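5-formyl-3-hydroxy-2-methylpyridine 4-carboxylate 5-dehydrogenase (Mesorhizobium japonicum MAFF 303099, PDB 4OM8) catalyses the NAD(+)-dependent oxidation of 5-formyl-3-hydroxy-2-methylpyridine-4-carboxylate in vitamin B6 degradation, and can also reduce the same aldehyde with NADH to 4-pyridoxate. Local coordinates at residues E89-K94 / S116-T121; I110-T115 / V134-S139. One frame throughout, in Å; residues are numbered along the deposited sequence.

Interaction 1: residues E89-K94 / S116-T121; sequences ENISIK and SGIPIT. With NAD (nicotinamide-adenine-dinucleotide), chain C.
Glu89 and Ile118 carry a contact near the surface of the NAD-binding domain, between the start of helix 91-102, with the residues leading into it, and the loop before helix 120-123. The Glu89 carboxylate divides its oxygens between protein and cofactor. OE1 takes the backbone N of Gly117 at 2.6 Å, met almost in line with the C-O bond, and more weakly that of Ser116 at 3.2 Å. OE2 accepts from ribose O3D of NAD at 2.8 Å and also binds Thr115 OG1, so both oxygens hold the group's rotation. A side-chain bend at chi2 (79°) starts the turn toward 116-118. Lys94 NZ donates to the same O3D at 3.0 Å; its salt bridge to Glu89 OE2 is long, and Glu85 and the carbonyl of Pro88 also hold it. Beside these polar groups, Ile118 CD1 lies 3.7 Å from Lys94 CE, while Ile118 CG2 meets Ile91 CD1 at 4.2 Å. Asn90 caps helix 91-102, its OD1 accepting weakly from the backbone N of Ser92 and Ile93. Ser116 OG passes 3.4 Å from NAD C6N and bonds His137 NE2. The arrangement forms part of the nicotinamide-ribose site of a Rossmann-type dinucleotide-binding domain.

Interaction 2: residues I110-T115 / V134-S139; sequences IVASDT and VGMHWS. With NAD (nicotinamide-adenine-dinucleotide), chain C.
Strands 110-113 and 134-137 pair in parallel, Ala112 with Val134 and Ser113 with Gly135, their short axes 4.4 Å apart and twisted by 50°. The ladder runs from Val134 N to Val111 O, from Ser113 N to Val134 O and from Met136 N to Ser113 O, the last at 2.9 Å. On the face bearing Ala112, its CB packs 3.6 Å from Met136 CB, and Val134 CG1 reaches Ile110 CG2 at 3.9 Å; helix 158-170 covers this patch. Beyond the ladder Asp114 continues the pairing with its side chain. Its CG stands anti to the backbone N (chi1 -164°), and OD1 takes Trp138 N at 2.9 Å, nearly in line with the C-O bond; the same OD1 lies at the edge of the indole. An alanine at Asp114 would probably leave Trp138 N without this acceptor and open a gap beside the nicotinamide ribose, where OD2 now lies. The His137 ring turns its CD2 edge to the Asp114 carbonyl oxygen, lying in the ring plane, while Thr115 O approaches CD2 obliquely at 3.2 Å. ND1 bonds Glu149, and NE2 lies 3.7 Å from NAD C5N. Ser113 OG accepts from Thr115 N in an ST turn and also bonds Glu85. This is the C-terminal strand end of a Rossmann beta-alpha-beta unit, where NAD binds and where His137 is inferred to matter for catalysis.

Interaction 2 is buried in the central sheet, whereas interaction 1 lies nearer the surface, where two loops lead into helices; their centres are about 10 Å apart. Their segments alternate along the chain, and 110-115 runs straight on into 116-121. Backbone pairing and apolar packing dominate the inner contact, while a shared carboxylate and Ile118 packed against Ile91 and the Lys94 chain make the outer one. Two probable side-chain hydrogen bonds join them, one reaching from Glu89 and one from Ser116, and Ile120 CD1 packs on Gly135 CA. Both touch NAD: interaction 1 grips the ribose through hydrogen bonds, and interaction 2 lines the nicotinamide ring.

Interaction 1: residues E89-K94 / S116-T121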
ATOM      1  N   GLU A  89     -10.548  12.918  19.413  1.00 15.82           N
ATOM      2  CA  GLU A  89     -10.998  11.544  19.534  1.00 15.90           C
ATOM      3  C   GLU A  89     -11.282  11.183  20.999  1.00 18.04           C
ATOM      4  O   GLU A  89     -10.508  10.488  21.662  1.00 19.93           O
ATOM      5  CB  GLU A  89      -9.950  10.624  18.916  1.00 19.15           C
ATOM      6  CG  GLU A  89     -10.431   9.221  18.713  1.00 17.56           C
ATOM      7  CD  GLU A  89     -11.299   9.070  17.477  1.00 16.43           C
ATOM      8  OE1 GLU A  89     -11.167   8.015  16.832  1.00 17.15           O
ATOM      9  OE2 GLU A  89     -12.112   9.979  17.160  1.00 13.73           O
ATOM     10  N   ASN A  90     -12.406  11.678  21.493  1.00 15.91           N
ATOM     11  CA  ASN A  90     -12.774  11.597  22.899  1.00 17.96           C
ATOM     12  C   ASN A  90     -14.288  11.682  22.944  1.00 19.53           C
ATOM     13  O   ASN A  90     -14.853  12.698  22.552  1.00 16.23           O
ATOM     14  CB  ASN A  90     -12.103  12.741  23.684  1.00 18.83           C
ATOM     15  CG  ASN A  90     -12.451  12.752  25.168  1.00 26.68           C
ATOM     16  OD1 ASN A  90     -13.570  12.451  25.577  1.00 27.58           O
ATOM     17  ND2 ASN A  90     -11.472  13.125  25.985  1.00 34.35           N
ATOM     18  N   ILE A  91     -14.952  10.619  23.386  1.00 15.86           N
ATOM     19  CA  ILE A  91     -16.401  10.569  23.241  1.00 13.83           C
ATOM     20  C   ILE A  91     -17.100  11.616  24.114  1.00 17.18           C
ATOM     21  O   ILE A  91     -18.160  12.110  23.746  1.00 17.13           O
ATOM     22  CB  ILE A  91     -16.946   9.156  23.548  1.00 19.36           C
ATOM     23  CG1 ILE A  91     -18.418   9.052  23.145  1.00 23.24           C
ATOM     24  CG2 ILE A  91     -16.733   8.796  25.016  1.00 21.46           C
ATOM     25  CD1 ILE A  91     -18.950   7.646  23.156  1.00 26.63           C
ATOM     26  N   SER A  92     -16.499  11.992  25.244  1.00 17.27           N
ATOM     27  CA  SER A  92     -17.116  13.020  26.080  1.00 17.31           C
ATOM     28  C   SER A  92     -17.102  14.378  25.366  1.00 15.70           C
ATOM     29  O   SER A  92     -18.093  15.116  25.418  1.00 17.63           O
ATOM     30  CB  SER A  92     -16.420  13.122  27.439  1.00 25.87           C
ATOM     31  OG  SER A  92     -15.111  13.644  27.311  1.00 39.15           O
ATOM     32  N   ILE A  93     -15.999  14.698  24.688  1.00 17.26           N
ATOM     33  CA  ILE A  93     -15.928  15.955  23.939  1.00 14.48           C
ATOM     34  C   ILE A  93     -16.894  15.927  22.748  1.00 15.80           C
ATOM     35  O   ILE A  93     -17.588  16.907  22.490  1.00 14.59           O
ATOM     36  CB  ILE A  93     -14.495  16.255  23.447  1.00 15.64           C
ATOM     37  CG1 ILE A  93     -13.547  16.361  24.648  1.00 21.42           C
ATOM     38  CG2 ILE A  93     -14.457  17.548  22.648  1.00 20.39           C
ATOM     39  CD1 ILE A  93     -12.125  16.743  24.277  1.00 22.24           C
ATOM     40  N   LYS A  94     -16.953  14.807  22.029  1.00 13.30           N
ATOM     41  CA  LYS A  94     -17.880  14.712  20.899  1.00 12.26           C
ATOM     42  C   LYS A  94     -19.331  14.824  21.372  1.00 12.89           C
ATOM     43  O   LYS A  94     -20.141  15.528  20.756  1.00 12.81           O
ATOM     44  CB  LYS A  94     -17.658  13.413  20.122  1.00 10.23           C
ATOM     45  CG  LYS A  94     -16.259  13.297  19.497  1.00 11.54           C
ATOM     46  CD  LYS A  94     -16.169  12.137  18.519  1.00 12.34           C
ATOM     47  CE  LYS A  94     -14.745  11.941  18.027  1.00 13.69           C
ATOM     48  NZ  LYS A  94     -14.164  13.175  17.410  1.00 11.96           N
ATOM     49  N   SER A 116     -12.160   8.273  13.784  1.00 12.73           N
ATOM     50  CA  SER A 116     -11.509   7.071  13.277  1.00 13.20           C
ATOM     51  C   SER A 116     -11.866   5.826  14.093  1.00 12.48           C
ATOM     52  O   SER A 116     -11.999   4.737  13.540  1.00 15.79           O
ATOM     53  CB  SER A 116      -9.992   7.268  13.263  1.00 13.40           C
ATOM     54  OG  SER A 116      -9.618   8.277  12.341  1.00 16.30           O
ATOM     55  N   GLY A 117     -12.014   5.977  15.403  1.00 13.34           N
ATOM     56  CA  GLY A 117     -12.067   4.809  16.265  1.00 14.68           C
ATOM     57  C   GLY A 117     -13.220   4.676  17.234  1.00 14.96           C
ATOM     58  O   GLY A 117     -13.293   3.696  17.970  1.00 15.31           O
ATOM     59  N   ILE A 118     -14.118   5.657  17.252  1.00 12.80           N
ATOM     60  CA  ILE A 118     -15.284   5.564  18.116  1.00 14.52           C
ATOM     61  C   ILE A 118     -16.473   5.072  17.296  1.00 13.37           C
ATOM     62  O   ILE A 118     -16.778   5.637  16.250  1.00 13.77           O
ATOM     63  CB  ILE A 118     -15.591   6.918  18.766  1.00 13.68           C
ATOM     64  CG1 ILE A 118     -14.345   7.417  19.518  1.00 11.98           C
ATOM     65  CG2 ILE A 118     -16.797   6.799  19.697  1.00 13.02           C
ATOM     66  CD1 ILE A 118     -14.430   8.847  19.998  1.00 14.72           C
ATOM     67  N   PRO A 119     -17.150   4.007  17.760  1.00 13.44           N
ATOM     68  CA  PRO A 119     -18.262   3.472  16.970  1.00 12.23           C
ATOM     69  C   PRO A 119     -19.347   4.506  16.733  1.00 11.42           C
ATOM     70  O   PRO A 119     -19.702   5.263  17.646  1.00 11.93           O
ATOM     71  CB  PRO A 119     -18.802   2.322  17.831  1.00 15.19           C
ATOM     72  CG  PRO A 119     -17.702   1.980  18.760  1.00 21.81           C
ATOM     73  CD  PRO A 119     -16.905   3.226  18.985  1.00 14.24           C
ATOM     74  N   ILE A 120     -19.858   4.550  15.510  1.00 11.44           N
ATOM     75  CA  ILE A 120     -20.939   5.479  15.191  1.00  9.98           C
ATOM     76  C   ILE A 120     -22.141   5.138  16.065  1.00 11.03           C
ATOM     77  O   ILE A 120     -22.898   6.013  16.476  1.00 11.74           O
ATOM     78  CB  ILE A 120     -21.313   5.412  13.693  1.00  9.60           C
ATOM     79  CG1 ILE A 120     -20.065   5.629  12.816  1.00 10.23           C
ATOM     80  CG2 ILE A 120     -22.372   6.444  13.352  1.00 11.00           C
ATOM     81  CD1 ILE A 120     -19.220   6.848  13.205  1.00 12.51           C
ATOM     82  N   THR A 121     -22.283   3.852  16.380  1.00 11.43           N
ATOM     83  CA  THR A 121     -23.375   3.391  17.236  1.00 15.00           C
ATOM     84  C   THR A 121     -23.328   4.034  18.627  1.00 12.78           C
ATOM     85  O   THR A 121     -24.380   4.356  19.215  1.00 13.98           O
ATOM     86  CB  THR A 121     -23.332   1.869  17.359  1.00 12.50           C
ATOM     87  OG1 THR A 121     -23.565   1.305  16.066  1.00 14.04           O
ATOM     88  CG2 THR A 121     -24.387   1.360  18.337  1.00 17.71           C
TER
HETATM   89  PA  NAD C 402      -6.745  17.789  16.001  0.74 14.21           P
HETATM   90  O1A NAD C 402      -6.378  17.506  17.448  0.74 16.80           O
HETATM   91  O2A NAD C 402      -5.673  18.194  15.000  0.74 12.72           O
HETATM   92  O5B NAD C 402      -7.878  18.931  16.002  0.74 16.41           O
HETATM   93  C5B NAD C 402      -8.976  18.913  16.915  0.74 13.93           C
HETATM   94  C4B NAD C 402      -9.561  20.317  16.961  0.74 13.34           C
HETATM   95  O4B NAD C 402     -10.795  20.296  17.678  0.74 15.33           O
HETATM   96  C3B NAD C 402      -8.624  21.283  17.685  0.74 13.40           C
HETATM   97  O3B NAD C 402      -8.322  22.405  16.846  0.74 14.85           O
HETATM   98  C2B NAD C 402      -9.412  21.688  18.925  0.74 16.35           C
HETATM   99  O2B NAD C 402      -9.171  23.032  19.373  0.74 14.01           O
HETATM  100  C1B NAD C 402     -10.840  21.505  18.451  0.74 16.90           C
HETATM  101  N9A NAD C 402     -11.857  21.355  19.506  0.74 15.61           N
HETATM  102  C8A NAD C 402     -11.735  20.748  20.698  0.74 15.88           C
HETATM  103  N7A NAD C 402     -12.907  20.793  21.380  0.74 16.06           N
HETATM  104  C5A NAD C 402     -13.802  21.435  20.611  0.74 14.95           C
HETATM  105  C6A NAD C 402     -15.217  21.831  20.718  0.74 15.32           C
HETATM  106  N6A NAD C 402     -15.949  21.538  21.821  0.74 18.27           N
HETATM  107  N1A NAD C 402     -15.762  22.498  19.678  0.74 16.13           N
HETATM  108  C2A NAD C 402     -15.054  22.803  18.576  0.74 16.15           C
HETATM  109  N3A NAD C 402     -13.763  22.475  18.412  0.74 14.11           N
HETATM  110  C4A NAD C 402     -13.100  21.808  19.381  0.74 13.08           C
HETATM  111  O3  NAD C 402      -7.604  16.523  15.495  0.74 13.31           O
HETATM  112  PN  NAD C 402      -7.671  15.940  13.996  0.74 14.51           P
HETATM  113  O1N NAD C 402      -6.414  15.140  13.709  0.74 16.11           O
HETATM  114  O2N NAD C 402      -8.097  16.997  13.002  0.74 12.97           O
HETATM  115  O5D NAD C 402      -8.871  14.886  14.132  0.74 13.40           O
HETATM  116  C5D NAD C 402     -10.214  15.303  14.410  0.74 12.98           C
HETATM  117  C4D NAD C 402     -11.108  14.073  14.308  0.74 11.07           C
HETATM  118  O4D NAD C 402     -10.898  13.494  13.023  0.74 13.77           O
HETATM  119  C3D NAD C 402     -10.744  12.996  15.317  0.74 12.55           C
HETATM  120  O3D NAD C 402     -11.943  12.276  15.616  0.74 13.17           O
HETATM  121  C2D NAD C 402      -9.811  12.074  14.555  0.74 12.44           C
HETATM  122  O2D NAD C 402      -9.874  10.726  15.032  0.74 12.12           O
HETATM  123  C1D NAD C 402     -10.381  12.162  13.149  0.74 12.46           C
HETATM  124  N1N NAD C 402      -9.416  11.902  12.069  0.74 13.62           N
HETATM  125  C2N NAD C 402      -8.110  12.224  12.168  0.74 14.64           C
HETATM  126  C3N NAD C 402      -7.247  11.972  11.098  0.74 13.56           C
HETATM  127  C7N NAD C 402      -5.772  12.270  11.155  0.74 19.73           C
HETATM  128  O7N NAD C 402      -5.319  13.156  11.865  0.74 18.88           O
HETATM  129  N7N NAD C 402      -4.974  11.508  10.409  0.74 12.90           N
HETATM  130  C4N NAD C 402      -7.743  11.396   9.934  0.74 16.05           C
HETATM  131  C5N NAD C 402      -9.095  11.090   9.859  0.74 13.97           C
HETATM  132  C6N NAD C 402      -9.912  11.366  10.946  0.74 12.66           C

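Interaction 2: residues I110-T115 / V134-S139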
ATOM      1  N   ILE A 110     -28.151  16.410   8.715  1.00  9.69           N
ATOM      2  CA  ILE A 110     -27.287  15.262   8.938  1.00 10.73           C
ATOM      3  C   ILE A 110     -26.103  15.697   9.800  1.00 10.92           C
ATOM      4  O   ILE A 110     -25.529  16.768   9.601  1.00 11.00           O
ATOM      5  CB  ILE A 110     -26.825  14.636   7.608  1.00 11.55           C
ATOM      6  CG1 ILE A 110     -28.041  14.037   6.900  1.00 13.75           C
ATOM      7  CG2 ILE A 110     -25.763  13.559   7.847  1.00 11.29           C
ATOM      8  CD1 ILE A 110     -27.779  13.526   5.516  1.00 14.61           C
ATOM      9  N   VAL A 111     -25.773  14.877  10.788  1.00 10.30           N
ATOM     10  CA  VAL A 111     -24.592  15.108  11.603  1.00  9.05           C
ATOM     11  C   VAL A 111     -23.608  13.972  11.362  1.00 10.39           C
ATOM     12  O   VAL A 111     -23.895  12.820  11.667  1.00 10.85           O
ATOM     13  CB  VAL A 111     -24.938  15.202  13.090  1.00  9.47           C
ATOM     14  CG1 VAL A 111     -23.685  15.465  13.903  1.00 11.68           C
ATOM     15  CG2 VAL A 111     -25.943  16.336  13.302  1.00 12.51           C
ATOM     16  N   ALA A 112     -22.457  14.302  10.780  1.00  9.39           N
ATOM     17  CA  ALA A 112     -21.443  13.308  10.473  1.00  8.86           C
ATOM     18  C   ALA A 112     -20.262  13.460  11.402  1.00 11.82           C
ATOM     19  O   ALA A 112     -19.899  14.579  11.745  1.00 14.86           O
ATOM     20  CB  ALA A 112     -20.985  13.455   9.030  1.00 10.81           C
ATOM     21  N   SER A 113     -19.675  12.348  11.827  1.00  9.40           N
ATOM     22  CA  SER A 113     -18.426  12.396  12.576  1.00  8.87           C
ATOM     23  C   SER A 113     -17.262  11.953  11.714  1.00  9.37           C
ATOM     24  O   SER A 113     -17.373  10.968  10.981  1.00 11.24           O
ATOM     25  CB  SER A 113     -18.491  11.504  13.813  1.00  8.63           C
ATOM     26  OG  SER A 113     -17.254  11.557  14.517  1.00  9.66           O
ATOM     27  N   ASP A 114     -16.135  12.654  11.859  1.00  9.48           N
ATOM     28  CA  ASP A 114     -14.874  12.281  11.219  1.00  9.88           C
ATOM     29  C   ASP A 114     -14.091  11.267  12.062  1.00 10.31           C
ATOM     30  O   ASP A 114     -12.952  10.944  11.721  1.00 11.09           O
ATOM     31  CB  ASP A 114     -14.029  13.544  10.986  1.00  8.65           C
ATOM     32  CG  ASP A 114     -12.881  13.343   9.999  1.00 11.18           C
ATOM     33  OD1 ASP A 114     -12.968  12.480   9.113  1.00 11.32           O
ATOM     34  OD2 ASP A 114     -11.913  14.128  10.084  1.00 11.76           O
ATOM     35  N   THR A 115     -14.699  10.746  13.132  1.00 10.87           N
ATOM     36  CA  THR A 115     -13.998   9.830  14.037  1.00  9.84           C
ATOM     37  C   THR A 115     -13.334   8.664  13.302  1.00 11.03           C
ATOM     38  O   THR A 115     -13.866   8.131  12.330  1.00 10.82           O
ATOM     39  CB  THR A 115     -14.940   9.256  15.114  1.00 10.51           C
ATOM     40  OG1 THR A 115     -14.171   8.462  16.037  1.00 11.24           O
ATOM     41  CG2 THR A 115     -16.024   8.380  14.479  1.00 10.93           C
ATOM     42  N   VAL A 134     -24.130   9.798  11.214  1.00  9.93           N
ATOM     43  CA  VAL A 134     -23.401   8.851  10.383  1.00 11.08           C
ATOM     44  C   VAL A 134     -21.913   9.125  10.493  1.00 11.32           C
ATOM     45  O   VAL A 134     -21.507  10.237  10.855  1.00 11.92           O
ATOM     46  CB  VAL A 134     -23.873   8.982   8.905  1.00 10.69           C
ATOM     47  CG1 VAL A 134     -23.524  10.361   8.337  1.00 11.65           C
ATOM     48  CG2 VAL A 134     -23.322   7.875   8.018  1.00 12.41           C
ATOM     49  N   GLY A 135     -21.096   8.125  10.190  1.00  9.51           N
ATOM     50  CA  GLY A 135     -19.673   8.361  10.056  1.00  9.72           C
ATOM     51  C   GLY A 135     -19.328   8.836   8.659  1.00  9.45           C
ATOM     52  O   GLY A 135     -19.819   8.292   7.673  1.00  9.68           O
ATOM     53  N   MET A 136     -18.517   9.890   8.581  1.00  9.46           N
ATOM     54  CA  MET A 136     -17.966  10.371   7.320  1.00  8.88           C
ATOM     55  C   MET A 136     -16.476  10.527   7.569  1.00 10.43           C
ATOM     56  O   MET A 136     -16.017  11.559   8.065  1.00 10.33           O
ATOM     57  CB  MET A 136     -18.609  11.694   6.896  1.00 10.49           C
ATOM     58  CG  MET A 136     -18.180  12.203   5.537  1.00 10.41           C
ATOM     59  SD  MET A 136     -18.743  13.907   5.335  1.00 11.06           S
ATOM     60  CE  MET A 136     -18.513  14.126   3.565  1.00 10.91           C
ATOM     61  N   HIS A 137     -15.726   9.476   7.251  1.00  9.80           N
ATOM     62  CA  HIS A 137     -14.353   9.373   7.705  1.00 10.86           C
ATOM     63  C   HIS A 137     -13.386   9.718   6.580  1.00 11.11           C
ATOM     64  O   HIS A 137     -13.198   8.943   5.649  1.00 11.22           O
ATOM     65  CB  HIS A 137     -14.089   7.969   8.242  1.00 12.67           C
ATOM     66  CG  HIS A 137     -12.687   7.759   8.704  1.00 10.81           C
ATOM     67  ND1 HIS A 137     -11.838   6.866   8.089  1.00 13.86           N
ATOM     68  CD2 HIS A 137     -11.981   8.328   9.710  1.00 11.80           C
ATOM     69  CE1 HIS A 137     -10.668   6.887   8.702  1.00 13.95           C
ATOM     70  NE2 HIS A 137     -10.728   7.760   9.694  1.00 12.04           N
ATOM     71  N   TRP A 138     -12.815  10.911   6.675  1.00 10.28           N
ATOM     72  CA  TRP A 138     -11.844  11.406   5.718  1.00 10.29           C
ATOM     73  C   TRP A 138     -10.463  10.869   6.041  1.00 12.02           C
ATOM     74  O   TRP A 138     -10.255  10.251   7.087  1.00 13.34           O
ATOM     75  CB  TRP A 138     -11.818  12.929   5.737  1.00 10.26           C
ATOM     76  CG  TRP A 138     -13.106  13.609   5.354  1.00 10.24           C
ATOM     77  CD1 TRP A 138     -14.316  13.541   6.004  1.00 10.97           C
ATOM     78  CD2 TRP A 138     -13.290  14.498   4.253  1.00  9.99           C
ATOM     79  NE1 TRP A 138     -15.247  14.330   5.356  1.00 10.82           N
ATOM     80  CE2 TRP A 138     -14.640  14.924   4.276  1.00 10.65           C
ATOM     81  CE3 TRP A 138     -12.445  14.974   3.241  1.00 11.38           C
ATOM     82  CZ2 TRP A 138     -15.156  15.807   3.329  1.00 11.28           C
ATOM     83  CZ3 TRP A 138     -12.964  15.844   2.292  1.00 10.37           C
ATOM     84  CH2 TRP A 138     -14.307  16.255   2.347  1.00 11.61           C
ATOM     85  N   SER A 139      -9.516  11.104   5.139  1.00  7.83           N
ATOM     86  CA  SER A 139      -8.125  10.714   5.369  1.00 10.58           C
ATOM     87  C   SER A 139      -7.192  11.916   5.248  1.00 10.50           C
ATOM     88  O   SER A 139      -7.498  12.876   4.548  1.00 11.94           O
ATOM     89  CB  SER A 139      -7.702   9.616   4.384  1.00 13.14           C
ATOM     90  OG  SER A 139      -8.384   8.391   4.638  1.00 13.66           O
TER
HETATM   91  PA  NAD C 402      -6.745  17.789  16.001  0.74 14.21           P
HETATM   92  O1A NAD C 402      -6.378  17.506  17.448  0.74 16.80           O
HETATM   93  O2A NAD C 402      -5.673  18.194  15.000  0.74 12.72           O
HETATM   94  O5B NAD C 402      -7.878  18.931  16.002  0.74 16.41           O
HETATM   95  C5B NAD C 402      -8.976  18.913  16.915  0.74 13.93           C
HETATM   96  C4B NAD C 402      -9.561  20.317  16.961  0.74 13.34           C
HETATM   97  O4B NAD C 402     -10.795  20.296  17.678  0.74 15.33           O
HETATM   98  C3B NAD C 402      -8.624  21.283  17.685  0.74 13.40           C
HETATM   99  O3B NAD C 402      -8.322  22.405  16.846  0.74 14.85           O
HETATM  100  C2B NAD C 402      -9.412  21.688  18.925  0.74 16.35           C
HETATM  101  O2B NAD C 402      -9.171  23.032  19.373  0.74 14.01           O
HETATM  102  C1B NAD C 402     -10.840  21.505  18.451  0.74 16.90           C
HETATM  103  N9A NAD C 402     -11.857  21.355  19.506  0.74 15.61           N
HETATM  104  C8A NAD C 402     -11.735  20.748  20.698  0.74 15.88           C
HETATM  105  N7A NAD C 402     -12.907  20.793  21.380  0.74 16.06           N
HETATM  106  C5A NAD C 402     -13.802  21.435  20.611  0.74 14.95           C
HETATM  107  C6A NAD C 402     -15.217  21.831  20.718  0.74 15.32           C
HETATM  108  N6A NAD C 402     -15.949  21.538  21.821  0.74 18.27           N
HETATM  109  N1A NAD C 402     -15.762  22.498  19.678  0.74 16.13           N
HETATM  110  C2A NAD C 402     -15.054  22.803  18.576  0.74 16.15           C
HETATM  111  N3A NAD C 402     -13.763  22.475  18.412  0.74 14.11           N
HETATM  112  C4A NAD C 402     -13.100  21.808  19.381  0.74 13.08           C
HETATM  113  O3  NAD C 402      -7.604  16.523  15.495  0.74 13.31           O
HETATM  114  PN  NAD C 402      -7.671  15.940  13.996  0.74 14.51           P
HETATM  115  O1N NAD C 402      -6.414  15.140  13.709  0.74 16.11           O
HETATM  116  O2N NAD C 402      -8.097  16.997  13.002  0.74 12.97           O
HETATM  117  O5D NAD C 402      -8.871  14.886  14.132  0.74 13.40           O
HETATM  118  C5D NAD C 402     -10.214  15.303  14.410  0.74 12.98           C
HETATM  119  C4D NAD C 402     -11.108  14.073  14.308  0.74 11.07           C
HETATM  120  O4D NAD C 402     -10.898  13.494  13.023  0.74 13.77           O
HETATM  121  C3D NAD C 402     -10.744  12.996  15.317  0.74 12.55           C
HETATM  122  O3D NAD C 402     -11.943  12.276  15.616  0.74 13.17           O
HETATM  123  C2D NAD C 402      -9.811  12.074  14.555  0.74 12.44           C
HETATM  124  O2D NAD C 402      -9.874  10.726  15.032  0.74 12.12           O
HETATM  125  C1D NAD C 402     -10.381  12.162  13.149  0.74 12.46           C
HETATM  126  N1N NAD C 402      -9.416  11.902  12.069  0.74 13.62           N
HETATM  127  C2N NAD C 402      -8.110  12.224  12.168  0.74 14.64           C
HETATM  128  C3N NAD C 402      -7.247  11.972  11.098  0.74 13.56           C
HETATM  129  C7N NAD C 402      -5.772  12.270  11.155  0.74 19.73           C
HETATM  130  O7N NAD C 402      -5.319  13.156  11.865  0.74 18.88           O
HETATM  131  N7N NAD C 402      -4.974  11.508  10.409  0.74 12.90           N
HETATM  132  C4N NAD C 402      -7.743  11.396   9.934  0.74 16.05           C
HETATM  133  C5N NAD C 402      -9.095  11.090   9.859  0.74 13.97           C
HETATM  134  C6N NAD C 402      -9.912  11.366  10.946  0.74 12.66           C